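Local atomic coordinates of protein kinase (Staphylococcus aureus subsp. aureus Mu50, PDB entry 3PY9), a protein that is the extracellular part of a membrane serine/threonine kinase, whose PASTA domains probably bind muropeptides of the cell wall and so pass a signal to the kinase inside. Residues T9-I13 with I23-L29; G113-S119 with N132-S138; G181-S187 with I199-S204; S232-Y238 with E249-I255. All coordinates share one frame; numbering follows the deposited sequence.

Interaction 1 (T9-I13 with I23-L29)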
# COMPACT_ATOMS: atom_id res chain seq x y z
N THR A 9 -5.80 -56.83 -29.08
CA THR A 9 -4.92 -56.00 -28.25
C THR A 9 -5.42 -55.87 -26.81
O THR A 9 -6.55 -55.42 -26.60
CB THR A 9 -4.70 -54.63 -28.88
OG1 THR A 9 -4.20 -54.81 -30.21
CG2 THR A 9 -3.71 -53.81 -28.05
N PRO A 10 -4.58 -56.29 -25.83
CA PRO A 10 -4.85 -56.20 -24.39
C PRO A 10 -4.89 -54.75 -23.86
O PRO A 10 -4.27 -53.86 -24.45
CB PRO A 10 -3.66 -56.92 -23.73
CG PRO A 10 -2.88 -57.54 -24.81
CD PRO A 10 -3.27 -56.91 -26.11
N ASP A 11 -5.60 -54.55 -22.75
CA ASP A 11 -5.73 -53.24 -22.12
C ASP A 11 -4.59 -53.04 -21.12
O ASP A 11 -4.42 -53.82 -20.18
CB ASP A 11 -7.10 -53.14 -21.43
CG ASP A 11 -7.34 -51.77 -20.77
OD1 ASP A 11 -6.61 -50.79 -21.02
OD2 ASP A 11 -8.29 -51.67 -19.98
N VAL A 12 -3.77 -52.02 -21.37
CA VAL A 12 -2.68 -51.67 -20.45
C VAL A 12 -2.79 -50.21 -20.03
O VAL A 12 -1.87 -49.66 -19.41
CB VAL A 12 -1.29 -51.98 -21.04
CG1 VAL A 12 -1.19 -53.44 -21.47
CG2 VAL A 12 -0.97 -51.04 -22.24
N ILE A 13 -3.91 -49.59 -20.37
CA ILE A 13 -4.14 -48.17 -20.09
C ILE A 13 -4.03 -47.93 -18.57
O ILE A 13 -4.50 -48.75 -17.78
CB ILE A 13 -5.52 -47.71 -20.66
CG1 ILE A 13 -5.62 -48.00 -22.17
CG2 ILE A 13 -5.80 -46.23 -20.34
CD1 ILE A 13 -4.54 -47.40 -23.04
N ILE A 23 2.22 -57.85 -19.73
CA ILE A 23 0.94 -58.25 -20.35
C ILE A 23 1.08 -58.59 -21.85
O ILE A 23 0.42 -59.51 -22.33
CB ILE A 23 -0.21 -57.20 -20.12
CG1 ILE A 23 -0.69 -57.20 -18.66
CG2 ILE A 23 -1.42 -57.47 -20.99
CD1 ILE A 23 -0.16 -56.07 -17.84
N PHE A 24 1.92 -57.85 -22.58
CA PHE A 24 2.10 -58.09 -24.02
C PHE A 24 2.79 -59.43 -24.30
O PHE A 24 2.39 -60.15 -25.22
CB PHE A 24 2.91 -56.97 -24.71
CG PHE A 24 2.22 -55.61 -24.75
CD1 PHE A 24 0.84 -55.50 -24.81
CD2 PHE A 24 2.98 -54.45 -24.78
CE1 PHE A 24 0.21 -54.24 -24.86
CE2 PHE A 24 2.38 -53.19 -24.83
CZ PHE A 24 0.99 -53.08 -24.87
N ASN A 25 3.83 -59.74 -23.52
CA ASN A 25 4.60 -60.97 -23.73
C ASN A 25 3.72 -62.19 -23.50
O ASN A 25 3.66 -63.10 -24.33
CB ASN A 25 5.81 -61.04 -22.80
CG ASN A 25 6.92 -60.10 -23.22
OD1 ASN A 25 6.95 -59.61 -24.36
ND2 ASN A 25 7.85 -59.85 -22.30
N LYS A 26 3.04 -62.17 -22.35
CA LYS A 26 2.05 -63.16 -22.00
C LYS A 26 1.04 -63.40 -23.12
O LYS A 26 0.60 -64.53 -23.34
CB LYS A 26 1.36 -62.76 -20.68
CG LYS A 26 -0.18 -62.93 -20.61
CD LYS A 26 -0.64 -64.40 -20.48
CE LYS A 26 -2.15 -64.54 -20.74
NZ LYS A 26 -2.96 -63.88 -19.68
N ASN A 27 0.68 -62.33 -23.84
CA ASN A 27 -0.29 -62.40 -24.94
C ASN A 27 0.32 -62.68 -26.32
O ASN A 27 -0.36 -62.50 -27.34
CB ASN A 27 -1.06 -61.07 -25.01
CG ASN A 27 -2.45 -61.16 -24.41
OD1 ASN A 27 -3.44 -61.36 -25.13
ND2 ASN A 27 -2.54 -60.99 -23.10
N ASN A 28 1.59 -63.09 -26.35
CA ASN A 28 2.36 -63.30 -27.58
C ASN A 28 2.50 -62.06 -28.50
O ASN A 28 2.28 -62.14 -29.71
CB ASN A 28 1.81 -64.52 -28.35
CG ASN A 28 1.67 -65.75 -27.46
OD1 ASN A 28 2.66 -66.28 -26.94
ND2 ASN A 28 0.44 -66.21 -27.29
N LEU A 29 2.85 -60.92 -27.90
CA LEU A 29 2.96 -59.62 -28.56
C LEU A 29 4.20 -58.94 -28.02
O LEU A 29 4.65 -59.26 -26.92
CB LEU A 29 1.75 -58.73 -28.23
CG LEU A 29 0.32 -59.18 -28.57
CD1 LEU A 29 -0.70 -58.19 -28.03
CD2 LEU A 29 0.13 -59.39 -30.06
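At the border of the hydrophobic core of the first PASTA domain, Pro10 packs on Ile23, Phe24, Asn27 and Leu29, residues of the last turn of helix 17-26 and the turn that follows it. CB, CG and CD of the proline ring each meet a different part of this helix end. CB rests on Ile23 CG2 at 3.6 Å, CG lies at the edge of the Phe24 ring and also 3.7 Å from Asn27 CG, and CD meets Leu29 CD1 end to end at 3.5 Å, a close fit for two carbons. A proline suits this place because its compact, rigid ring offers apolar carbons to several partners at once. Two residues on, Val12 CG1 approaches Phe24 CE1 to 3.8 Å, while Val12 CG2 sits 3.9 Å from Phe24 CZ, the two side chains crossing at about a right angle. With CG anti to the carbonyl carbon (chi1 -66°), the Phe24 ring leans so that its CE1 and CZ end nears Val12, although its CB bond does not point at the loop. Val64 and Val66 of strand 63-69 also touch this ring. Between Pro10 and Val12, Asp11 points away from the helix, and its OD1 accepts the N-H of Ile13 in an Asx turn. No hydrogen bond joins the segments; the contact is van der Waals packing, mostly apolar. Leu29 is brought back to the proline by Asn28, the C-prime residue, whose positive phi, accepted more readily by asparagine than by most residues, reverses the chain: Leu29 N donates to Phe24 O and Asn28 N to Asn25 O, a Schellman motif.

Interaction 2 (G113-S119 with N132-S138)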
# COMPACT_ATOMS: atom_id res chain seq x y z
N GLY A 113 -9.08 -0.78 -11.11
CA GLY A 113 -8.91 -1.49 -12.39
C GLY A 113 -7.60 -2.27 -12.55
O GLY A 113 -7.39 -2.92 -13.58
N TYR A 114 -6.72 -2.19 -11.55
CA TYR A 114 -5.42 -2.87 -11.60
C TYR A 114 -5.37 -4.02 -10.60
O TYR A 114 -5.96 -3.95 -9.52
CB TYR A 114 -4.26 -1.89 -11.34
CG TYR A 114 -4.06 -0.84 -12.42
CD1 TYR A 114 -5.07 0.06 -12.74
CD2 TYR A 114 -2.87 -0.76 -13.13
CE1 TYR A 114 -4.91 1.00 -13.74
CE2 TYR A 114 -2.69 0.21 -14.13
CZ TYR A 114 -3.72 1.07 -14.42
OH TYR A 114 -3.57 2.03 -15.38
N ILE A 115 -4.66 -5.08 -10.98
CA ILE A 115 -4.54 -6.29 -10.17
C ILE A 115 -3.76 -6.08 -8.86
O ILE A 115 -2.59 -5.70 -8.88
CB ILE A 115 -3.90 -7.41 -11.00
CG1 ILE A 115 -4.67 -7.59 -12.30
CG2 ILE A 115 -3.84 -8.73 -10.21
CD1 ILE A 115 -6.16 -7.67 -12.14
N ALA A 116 -4.43 -6.32 -7.74
CA ALA A 116 -3.83 -6.18 -6.41
C ALA A 116 -3.14 -7.44 -5.89
O ALA A 116 -2.28 -7.35 -5.00
CB ALA A 116 -4.88 -5.72 -5.40
N ASN A 117 -3.51 -8.61 -6.43
CA ASN A 117 -3.07 -9.90 -5.90
C ASN A 117 -3.32 -11.02 -6.93
O ASN A 117 -4.27 -10.96 -7.74
CB ASN A 117 -3.79 -10.20 -4.56
CG ASN A 117 -3.20 -11.41 -3.80
OD1 ASN A 117 -2.17 -11.31 -3.11
ND2 ASN A 117 -3.88 -12.56 -3.89
N GLN A 118 -2.43 -12.01 -6.88
CA GLN A 118 -2.48 -13.26 -7.62
C GLN A 118 -2.66 -14.44 -6.69
O GLN A 118 -1.94 -14.58 -5.69
CB GLN A 118 -1.15 -13.53 -8.28
CG GLN A 118 -0.97 -12.99 -9.62
CD GLN A 118 0.49 -12.88 -9.94
OE1 GLN A 118 1.18 -13.89 -10.14
NE2 GLN A 118 0.98 -11.66 -9.98
N SER A 119 -3.60 -15.29 -7.06
CA SER A 119 -3.81 -16.62 -6.50
C SER A 119 -2.52 -17.42 -6.43
O SER A 119 -2.22 -18.04 -5.42
CB SER A 119 -4.74 -17.38 -7.46
OG SER A 119 -5.72 -18.10 -6.78
N ASN A 132 -7.23 -22.96 -12.02
CA ASN A 132 -7.96 -22.16 -11.03
C ASN A 132 -7.18 -20.93 -10.59
O ASN A 132 -6.91 -20.76 -9.40
CB ASN A 132 -8.36 -23.00 -9.79
CG ASN A 132 -8.94 -24.36 -10.14
OD1 ASN A 132 -9.94 -24.47 -10.86
ND2 ASN A 132 -8.32 -25.41 -9.61
N ILE A 133 -6.79 -20.07 -11.54
CA ILE A 133 -6.16 -18.80 -11.15
C ILE A 133 -7.27 -17.86 -10.70
O ILE A 133 -8.35 -17.80 -11.31
CB ILE A 133 -5.38 -18.08 -12.28
CG1 ILE A 133 -4.57 -19.04 -13.17
CG2 ILE A 133 -4.52 -16.96 -11.69
CD1 ILE A 133 -3.23 -19.42 -12.66
N LYS A 134 -7.00 -17.15 -9.60
CA LYS A 134 -7.85 -16.06 -9.17
C LYS A 134 -7.04 -14.78 -9.14
O LYS A 134 -5.93 -14.74 -8.61
CB LYS A 134 -8.43 -16.39 -7.81
CG LYS A 134 -9.64 -15.59 -7.43
CD LYS A 134 -10.32 -16.20 -6.21
CE LYS A 134 -11.17 -17.42 -6.58
NZ LYS A 134 -12.44 -17.00 -7.29
N LEU A 135 -7.59 -13.74 -9.75
CA LEU A 135 -6.95 -12.45 -9.76
C LEU A 135 -7.83 -11.49 -8.98
O LEU A 135 -9.07 -11.52 -9.09
CB LEU A 135 -6.76 -11.93 -11.20
CG LEU A 135 -5.80 -12.68 -12.15
CD1 LEU A 135 -5.57 -11.88 -13.40
CD2 LEU A 135 -4.43 -13.05 -11.52
N TYR A 136 -7.17 -10.64 -8.20
CA TYR A 136 -7.86 -9.71 -7.34
C TYR A 136 -7.68 -8.33 -7.92
O TYR A 136 -6.58 -7.78 -7.90
CB TYR A 136 -7.32 -9.80 -5.91
CG TYR A 136 -7.61 -11.12 -5.23
CD1 TYR A 136 -8.72 -11.28 -4.41
CD2 TYR A 136 -6.77 -12.23 -5.42
CE1 TYR A 136 -8.98 -12.48 -3.78
CE2 TYR A 136 -7.03 -13.44 -4.79
CZ TYR A 136 -8.13 -13.55 -3.98
OH TYR A 136 -8.41 -14.74 -3.34
N GLU A 137 -8.77 -7.80 -8.47
CA GLU A 137 -8.73 -6.53 -9.16
C GLU A 137 -9.07 -5.44 -8.17
O GLU A 137 -10.07 -5.56 -7.49
CB GLU A 137 -9.77 -6.53 -10.28
CG GLU A 137 -9.77 -5.30 -11.14
CD GLU A 137 -10.94 -5.26 -12.09
OE1 GLU A 137 -11.68 -6.25 -12.18
OE2 GLU A 137 -11.14 -4.23 -12.76
N SER A 138 -8.26 -4.38 -8.13
CA SER A 138 -8.50 -3.28 -7.20
C SER A 138 -9.74 -2.45 -7.58
O SER A 138 -9.94 -2.12 -8.74
CB SER A 138 -7.28 -2.35 -7.14
OG SER A 138 -7.54 -1.24 -6.28
O HOH W 1 -6.98 -17.36 -3.88
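Tyr136 holds its ring with CG opposite the carbonyl carbon (chi1 -67°), whereas Asn117 has CG opposite its backbone N (chi1 -169°), and these choices lay the two side chains alongside each other, pointing the same way. They face one another across the antiparallel strands 115-118 and 133-138 of the second PASTA domain, in a sheet completed by strand 100-105, which runs parallel to 133-138. Asn117 ND2 comes within 3.3 Å of Tyr136 CD2, with the amide and ring planes 66° apart. A classic beta bulge interrupts the pairing here: Ala116 and Asn117 both face Tyr136, whose carbonyl O takes a bond from Ala116 N at 2.6 Å and a weak, longer one from Asn117 N. Ala116 takes the extra position, its CB 3.7 Å from Tyr136 O, where a methyl group needs little room. Ile115, Gln118, Leu135 and Glu137 lie on the other face, where helix 85-93 touches Ile115, Leu135 and Glu137; Leu135 CD2 packs on Gln118 CG at 3.9 Å. Gly113 N bonds to Ser138 O, and at its positive phi a CB would be jammed against the carbonyl O of the residue before. Ser138 N returns a bond to Tyr114 O, while its hydroxyl is held by Ala110 O and Gly140 N. At the far end Asn132 lies with Asp99 and Asp130 at a europium ion bound in this crystal, and Lys134 NZ makes a salt bridge with Glu103. Ser119 N donates to Lys134 O at 2.9 Å, and a water bridges Ser119 OG, 3.2 Å away, and Tyr136 OH, 3.0 Å away.

Interaction 3 (G181-S187 with I199-S204)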
# COMPACT_ATOMS: atom_id res chain seq x y z
N GLY A 181 -14.43 25.43 21.25
CA GLY A 181 -14.53 24.02 20.95
C GLY A 181 -15.39 23.72 19.73
O GLY A 181 -15.61 22.55 19.39
N ASP A 182 -15.88 24.78 19.09
CA ASP A 182 -16.55 24.66 17.80
C ASP A 182 -15.55 24.89 16.66
O ASP A 182 -14.53 25.56 16.84
CB ASP A 182 -17.74 25.63 17.68
CG ASP A 182 -18.99 25.12 18.39
OD1 ASP A 182 -18.88 24.21 19.24
OD2 ASP A 182 -20.09 25.65 18.09
N VAL A 183 -15.87 24.32 15.50
CA VAL A 183 -14.99 24.26 14.36
C VAL A 183 -15.09 25.53 13.53
O VAL A 183 -16.16 25.87 13.01
CB VAL A 183 -15.35 23.04 13.47
CG1 VAL A 183 -14.58 23.07 12.15
CG2 VAL A 183 -15.14 21.71 14.23
N ILE A 184 -13.96 26.23 13.42
CA ILE A 184 -13.81 27.35 12.50
C ILE A 184 -13.85 26.82 11.08
O ILE A 184 -14.62 27.29 10.27
CB ILE A 184 -12.47 28.12 12.69
CG1 ILE A 184 -12.13 28.36 14.17
CG2 ILE A 184 -12.48 29.44 11.89
CD1 ILE A 184 -13.14 29.16 14.91
N SER A 185 -13.00 25.84 10.78
CA SER A 185 -12.86 25.33 9.41
C SER A 185 -12.48 23.86 9.36
O SER A 185 -11.89 23.32 10.30
CB SER A 185 -11.84 26.15 8.64
OG SER A 185 -10.53 25.81 9.04
N GLN A 186 -12.80 23.23 8.23
CA GLN A 186 -12.57 21.78 8.03
C GLN A 186 -12.19 21.47 6.60
O GLN A 186 -12.81 21.95 5.66
CB GLN A 186 -13.83 20.97 8.37
CG GLN A 186 -13.65 19.44 8.34
CD GLN A 186 -14.98 18.72 8.59
OE1 GLN A 186 -15.85 19.24 9.31
NE2 GLN A 186 -15.15 17.54 7.97
N SER A 187 -11.19 20.62 6.46
CA SER A 187 -10.69 20.21 5.17
C SER A 187 -10.15 18.78 5.26
O SER A 187 -9.29 18.50 6.09
CB SER A 187 -9.57 21.16 4.76
OG SER A 187 -9.11 20.85 3.47
N ILE A 199 -8.34 14.31 8.16
CA ILE A 199 -9.21 15.51 8.16
C ILE A 199 -8.62 16.57 9.09
O ILE A 199 -8.33 16.29 10.26
CB ILE A 199 -10.66 15.16 8.58
CG1 ILE A 199 -11.12 13.81 7.96
CG2 ILE A 199 -11.63 16.29 8.21
CD1 ILE A 199 -11.02 13.73 6.41
N SER A 200 -8.43 17.79 8.55
CA SER A 200 -7.81 18.91 9.28
C SER A 200 -8.82 19.95 9.75
O SER A 200 -9.67 20.40 8.98
CB SER A 200 -6.73 19.58 8.43
OG SER A 200 -5.75 18.65 8.00
N PHE A 201 -8.71 20.34 11.02
CA PHE A 201 -9.68 21.21 11.68
C PHE A 201 -9.02 22.45 12.25
O PHE A 201 -7.93 22.38 12.81
CB PHE A 201 -10.35 20.47 12.84
CG PHE A 201 -11.40 19.50 12.41
CD1 PHE A 201 -12.71 19.91 12.26
CD2 PHE A 201 -11.08 18.17 12.18
CE1 PHE A 201 -13.70 19.02 11.88
CE2 PHE A 201 -12.06 17.25 11.78
CZ PHE A 201 -13.36 17.67 11.62
N VAL A 202 -9.67 23.59 12.08
CA VAL A 202 -9.31 24.78 12.84
C VAL A 202 -10.43 25.00 13.84
O VAL A 202 -11.60 25.10 13.45
CB VAL A 202 -9.02 26.01 11.96
CG1 VAL A 202 -8.72 27.24 12.82
CG2 VAL A 202 -7.86 25.70 10.99
N VAL A 203 -10.04 25.04 15.11
CA VAL A 203 -10.96 24.95 16.24
C VAL A 203 -10.89 26.23 17.10
O VAL A 203 -9.83 26.84 17.26
CB VAL A 203 -10.67 23.69 17.10
CG1 VAL A 203 -11.65 23.56 18.26
CG2 VAL A 203 -10.72 22.43 16.22
N SER A 204 -12.05 26.62 17.61
CA SER A 204 -12.16 27.84 18.40
C SER A 204 -11.76 27.62 19.85
O SER A 204 -12.26 26.70 20.53
CB SER A 204 -13.60 28.40 18.31
OG SER A 204 -13.73 29.62 19.02
O HOH W 2 -6.28 17.10 5.90
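Val202 O receives two backbone N-H groups, a weak one from Ile184 and a better aligned one from Ser185 N at 3.1 Å, the mark of a classic beta bulge, in which both residues face Val202. Beyond the bulge the antiparallel pairing is regular: Val202 N donates to Ser185 O at 2.9 Å, and Ser187 and Ser200 exchange bonds in both directions. Before it, Ser204 N reaches Asp182 O and Gly181 N reaches Ser204 O, the glycine tolerating a positive phi. Gln186 is a polar residue on the buried face, but its amide is fully employed: OE1 accepts from Phe149 N, NE2 donates to Glu147 O and Pro188 O, and its backbone N donates to Glu150 OE2. An extended chain, with CG opposite the backbone N (chi1 -174°), carries the amide there and lays CG over one face of the Phe201 ring, 4.0 Å from its centroid, as a CH-pi contact. Val183 CG1 meets the edge of the same ring; Phe154 of helix 154-162 packs edge-to-face on it. Ser204 OG is satisfied by Ile178 O and Gly206 N. On the face of Ser185, Ser187 and Ser200 a water lies 2.7 Å from Ser200 OG; it also gives a weak bond to the backbone O of Ser187. The chemistry implies a sheet with a more polar face carrying these serines and an apolar one under helix 154-162, which admits glutamine because its amide is paired.

Interaction 4 (S232-Y238 with E249-I255); sequences SQKVKVY and EKGSFDI
Ser232 opens the contact by setting its CB against Ile255 O and its OG near Asp254; a water 2.9 Å from Ser232 OG lies close to Asp254 OD1 as well, though that second link is doubtful. Gln233 pairs with Ile255 through two backbone bonds, and its amide leaves the strand pair to bond Thr226 N through OE1. Lys234 points to the same face as Asp254; its CG passes 3.7 Å from Asp254 OD1, while the charged atoms stay apart, so any attraction is probably modest. Val235 turns inward, where its two methyl groups serve two partners at once: CG1 the Phe253 ring, CG2 Ile255. Its CB sits over one face of that ring, 4.0 Å from the Phe253 centroid, a CH-pi contact, and CG2 packs against Ile255 CG1, modelled closer than carbons normally come, so the exact distance is doubtful. The ring reaches this place because Phe253 CG lies between its backbone N and carbonyl carbon (chi1 55°). Strands 233-241 and 251-255 are antiparallel neighbours in the C-terminal PASTA-like domain, which belongs to the E-set clan, and strand 272-279 flanks 233-241 on its other edge. Lys236 then lays its aliphatic CD 3.5 Å from Glu249 OE2. Val237 adds CG2 to the Phe253 ring and faces Gly251, where a CB would be tight against its own; its O takes N-H groups from both Gly251 and, weakly, Lys250, a classic beta bulge. Tyr238 finishes the segment with a ring face under Glu249 CB, 4.1 Å from the ring centroid.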
# COMPACT_ATOMS: atom_id res chain seq x y z
N SER A 232 24.37 39.67 4.28
CA SER A 232 23.48 39.54 5.42
C SER A 232 23.32 38.09 5.84
O SER A 232 23.56 37.15 5.06
CB SER A 232 22.12 40.16 5.11
OG SER A 232 21.48 39.50 4.03
N GLN A 233 22.95 37.92 7.10
CA GLN A 233 22.55 36.64 7.65
C GLN A 233 21.10 36.76 8.07
O GLN A 233 20.65 37.84 8.51
CB GLN A 233 23.37 36.32 8.88
CG GLN A 233 24.84 36.13 8.64
CD GLN A 233 25.59 35.87 9.92
OE1 GLN A 233 25.59 36.68 10.82
NE2 GLN A 233 26.23 34.71 10.00
N LYS A 234 20.38 35.66 7.97
CA LYS A 234 18.99 35.64 8.33
C LYS A 234 18.79 35.18 9.77
O LYS A 234 19.31 34.14 10.20
CB LYS A 234 18.23 34.72 7.39
CG LYS A 234 16.73 35.02 7.30
CD LYS A 234 15.95 33.89 6.60
CE LYS A 234 16.83 33.03 5.69
NZ LYS A 234 17.56 33.83 4.67
N VAL A 235 18.03 35.96 10.52
CA VAL A 235 17.74 35.63 11.90
C VAL A 235 16.31 35.13 11.96
O VAL A 235 15.42 35.70 11.34
CB VAL A 235 17.94 36.85 12.83
CG1 VAL A 235 17.71 36.49 14.28
CG2 VAL A 235 19.33 37.41 12.63
N LYS A 236 16.12 34.03 12.70
CA LYS A 236 14.80 33.50 12.96
C LYS A 236 14.66 33.28 14.46
O LYS A 236 15.49 32.60 15.09
CB LYS A 236 14.55 32.21 12.18
CG LYS A 236 14.38 32.42 10.69
CD LYS A 236 14.08 31.12 9.97
CE LYS A 236 14.45 31.24 8.49
NZ LYS A 236 15.94 31.09 8.30
N VAL A 237 13.62 33.90 15.02
CA VAL A 237 13.31 33.85 16.43
C VAL A 237 12.07 32.97 16.60
O VAL A 237 11.02 33.20 15.97
CB VAL A 237 13.06 35.26 16.99
CG1 VAL A 237 12.98 35.25 18.51
CG2 VAL A 237 14.15 36.24 16.52
N TYR A 238 12.20 31.93 17.42
CA TYR A 238 11.10 31.01 17.70
C TYR A 238 10.75 31.17 19.16
O TYR A 238 11.64 31.17 20.01
CB TYR A 238 11.47 29.55 17.40
CG TYR A 238 12.04 29.32 16.02
CD1 TYR A 238 11.25 28.80 14.99
CD2 TYR A 238 13.39 29.61 15.74
CE1 TYR A 238 11.80 28.58 13.71
CE2 TYR A 238 13.93 29.40 14.48
CZ TYR A 238 13.13 28.88 13.46
OH TYR A 238 13.70 28.67 12.21
N GLU A 249 8.63 30.41 13.11
CA GLU A 249 9.28 31.60 13.67
C GLU A 249 8.33 32.74 14.00
O GLU A 249 7.43 33.06 13.21
CB GLU A 249 10.49 32.07 12.83
CG GLU A 249 10.20 32.43 11.37
CD GLU A 249 10.42 31.27 10.42
OE1 GLU A 249 10.35 30.11 10.89
OE2 GLU A 249 10.65 31.52 9.22
N LYS A 250 8.51 33.33 15.17
CA LYS A 250 7.81 34.54 15.57
C LYS A 250 8.50 35.79 14.99
O LYS A 250 7.91 36.87 14.98
CB LYS A 250 7.77 34.62 17.09
CG LYS A 250 6.83 35.68 17.65
CD LYS A 250 5.42 35.14 17.82
CE LYS A 250 4.49 36.12 18.56
NZ LYS A 250 4.71 36.14 20.04
N GLY A 251 9.73 35.62 14.52
CA GLY A 251 10.55 36.73 13.99
C GLY A 251 11.42 36.27 12.83
O GLY A 251 11.93 35.15 12.85
N SER A 252 11.57 37.13 11.82
CA SER A 252 12.33 36.81 10.60
C SER A 252 12.86 38.10 9.97
O SER A 252 12.08 38.93 9.48
CB SER A 252 11.46 36.05 9.60
OG SER A 252 12.21 35.59 8.48
N PHE A 253 14.18 38.26 9.97
CA PHE A 253 14.81 39.49 9.49
C PHE A 253 16.28 39.27 9.18
O PHE A 253 16.92 38.37 9.74
CB PHE A 253 14.64 40.63 10.49
CG PHE A 253 15.14 40.32 11.88
CD1 PHE A 253 14.34 39.61 12.78
CD2 PHE A 253 16.39 40.75 12.29
CE1 PHE A 253 14.79 39.32 14.07
CE2 PHE A 253 16.85 40.46 13.58
CZ PHE A 253 16.04 39.74 14.46
N ASP A 254 16.82 40.09 8.29
CA ASP A 254 18.24 40.06 7.94
C ASP A 254 19.05 40.97 8.84
O ASP A 254 18.58 42.01 9.32
CB ASP A 254 18.45 40.48 6.49
CG ASP A 254 17.91 39.46 5.51
OD1 ASP A 254 17.84 38.29 5.88
OD2 ASP A 254 17.59 39.85 4.36
N ILE A 255 20.30 40.57 9.02
CA ILE A 255 21.25 41.21 9.90
C ILE A 255 22.51 41.43 9.05
O ILE A 255 22.84 40.58 8.21
CB ILE A 255 21.47 40.26 11.12
CG1 ILE A 255 20.32 40.41 12.11
CG2 ILE A 255 22.79 40.44 11.81
CD1 ILE A 255 19.93 41.79 12.42
O HOH W 3 19.90 37.23 4.93

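The four contacts follow one another along the chain, each closing before the next opens: interactions 1, 2 and 3 in successive PASTA domains, interaction 4 in the C-terminal PASTA-like domain. The centres of interactions 1 and 2 lie about 50 Å apart, those of interactions 2 and 3 about 40 Å, those of interactions 3 and 4 about 30 Å, and those of interactions 1 and 4 about 101 Å; no two contacts touch. Interactions 2 and 3 join equivalent strands of similar three-stranded mixed sheets, whereas interaction 1 packs a loop on a helix and interaction 4 lies in an antiparallel sheet. The result is an elongated string of separately folded units, consistent with an extracellular region reaching out from the membrane.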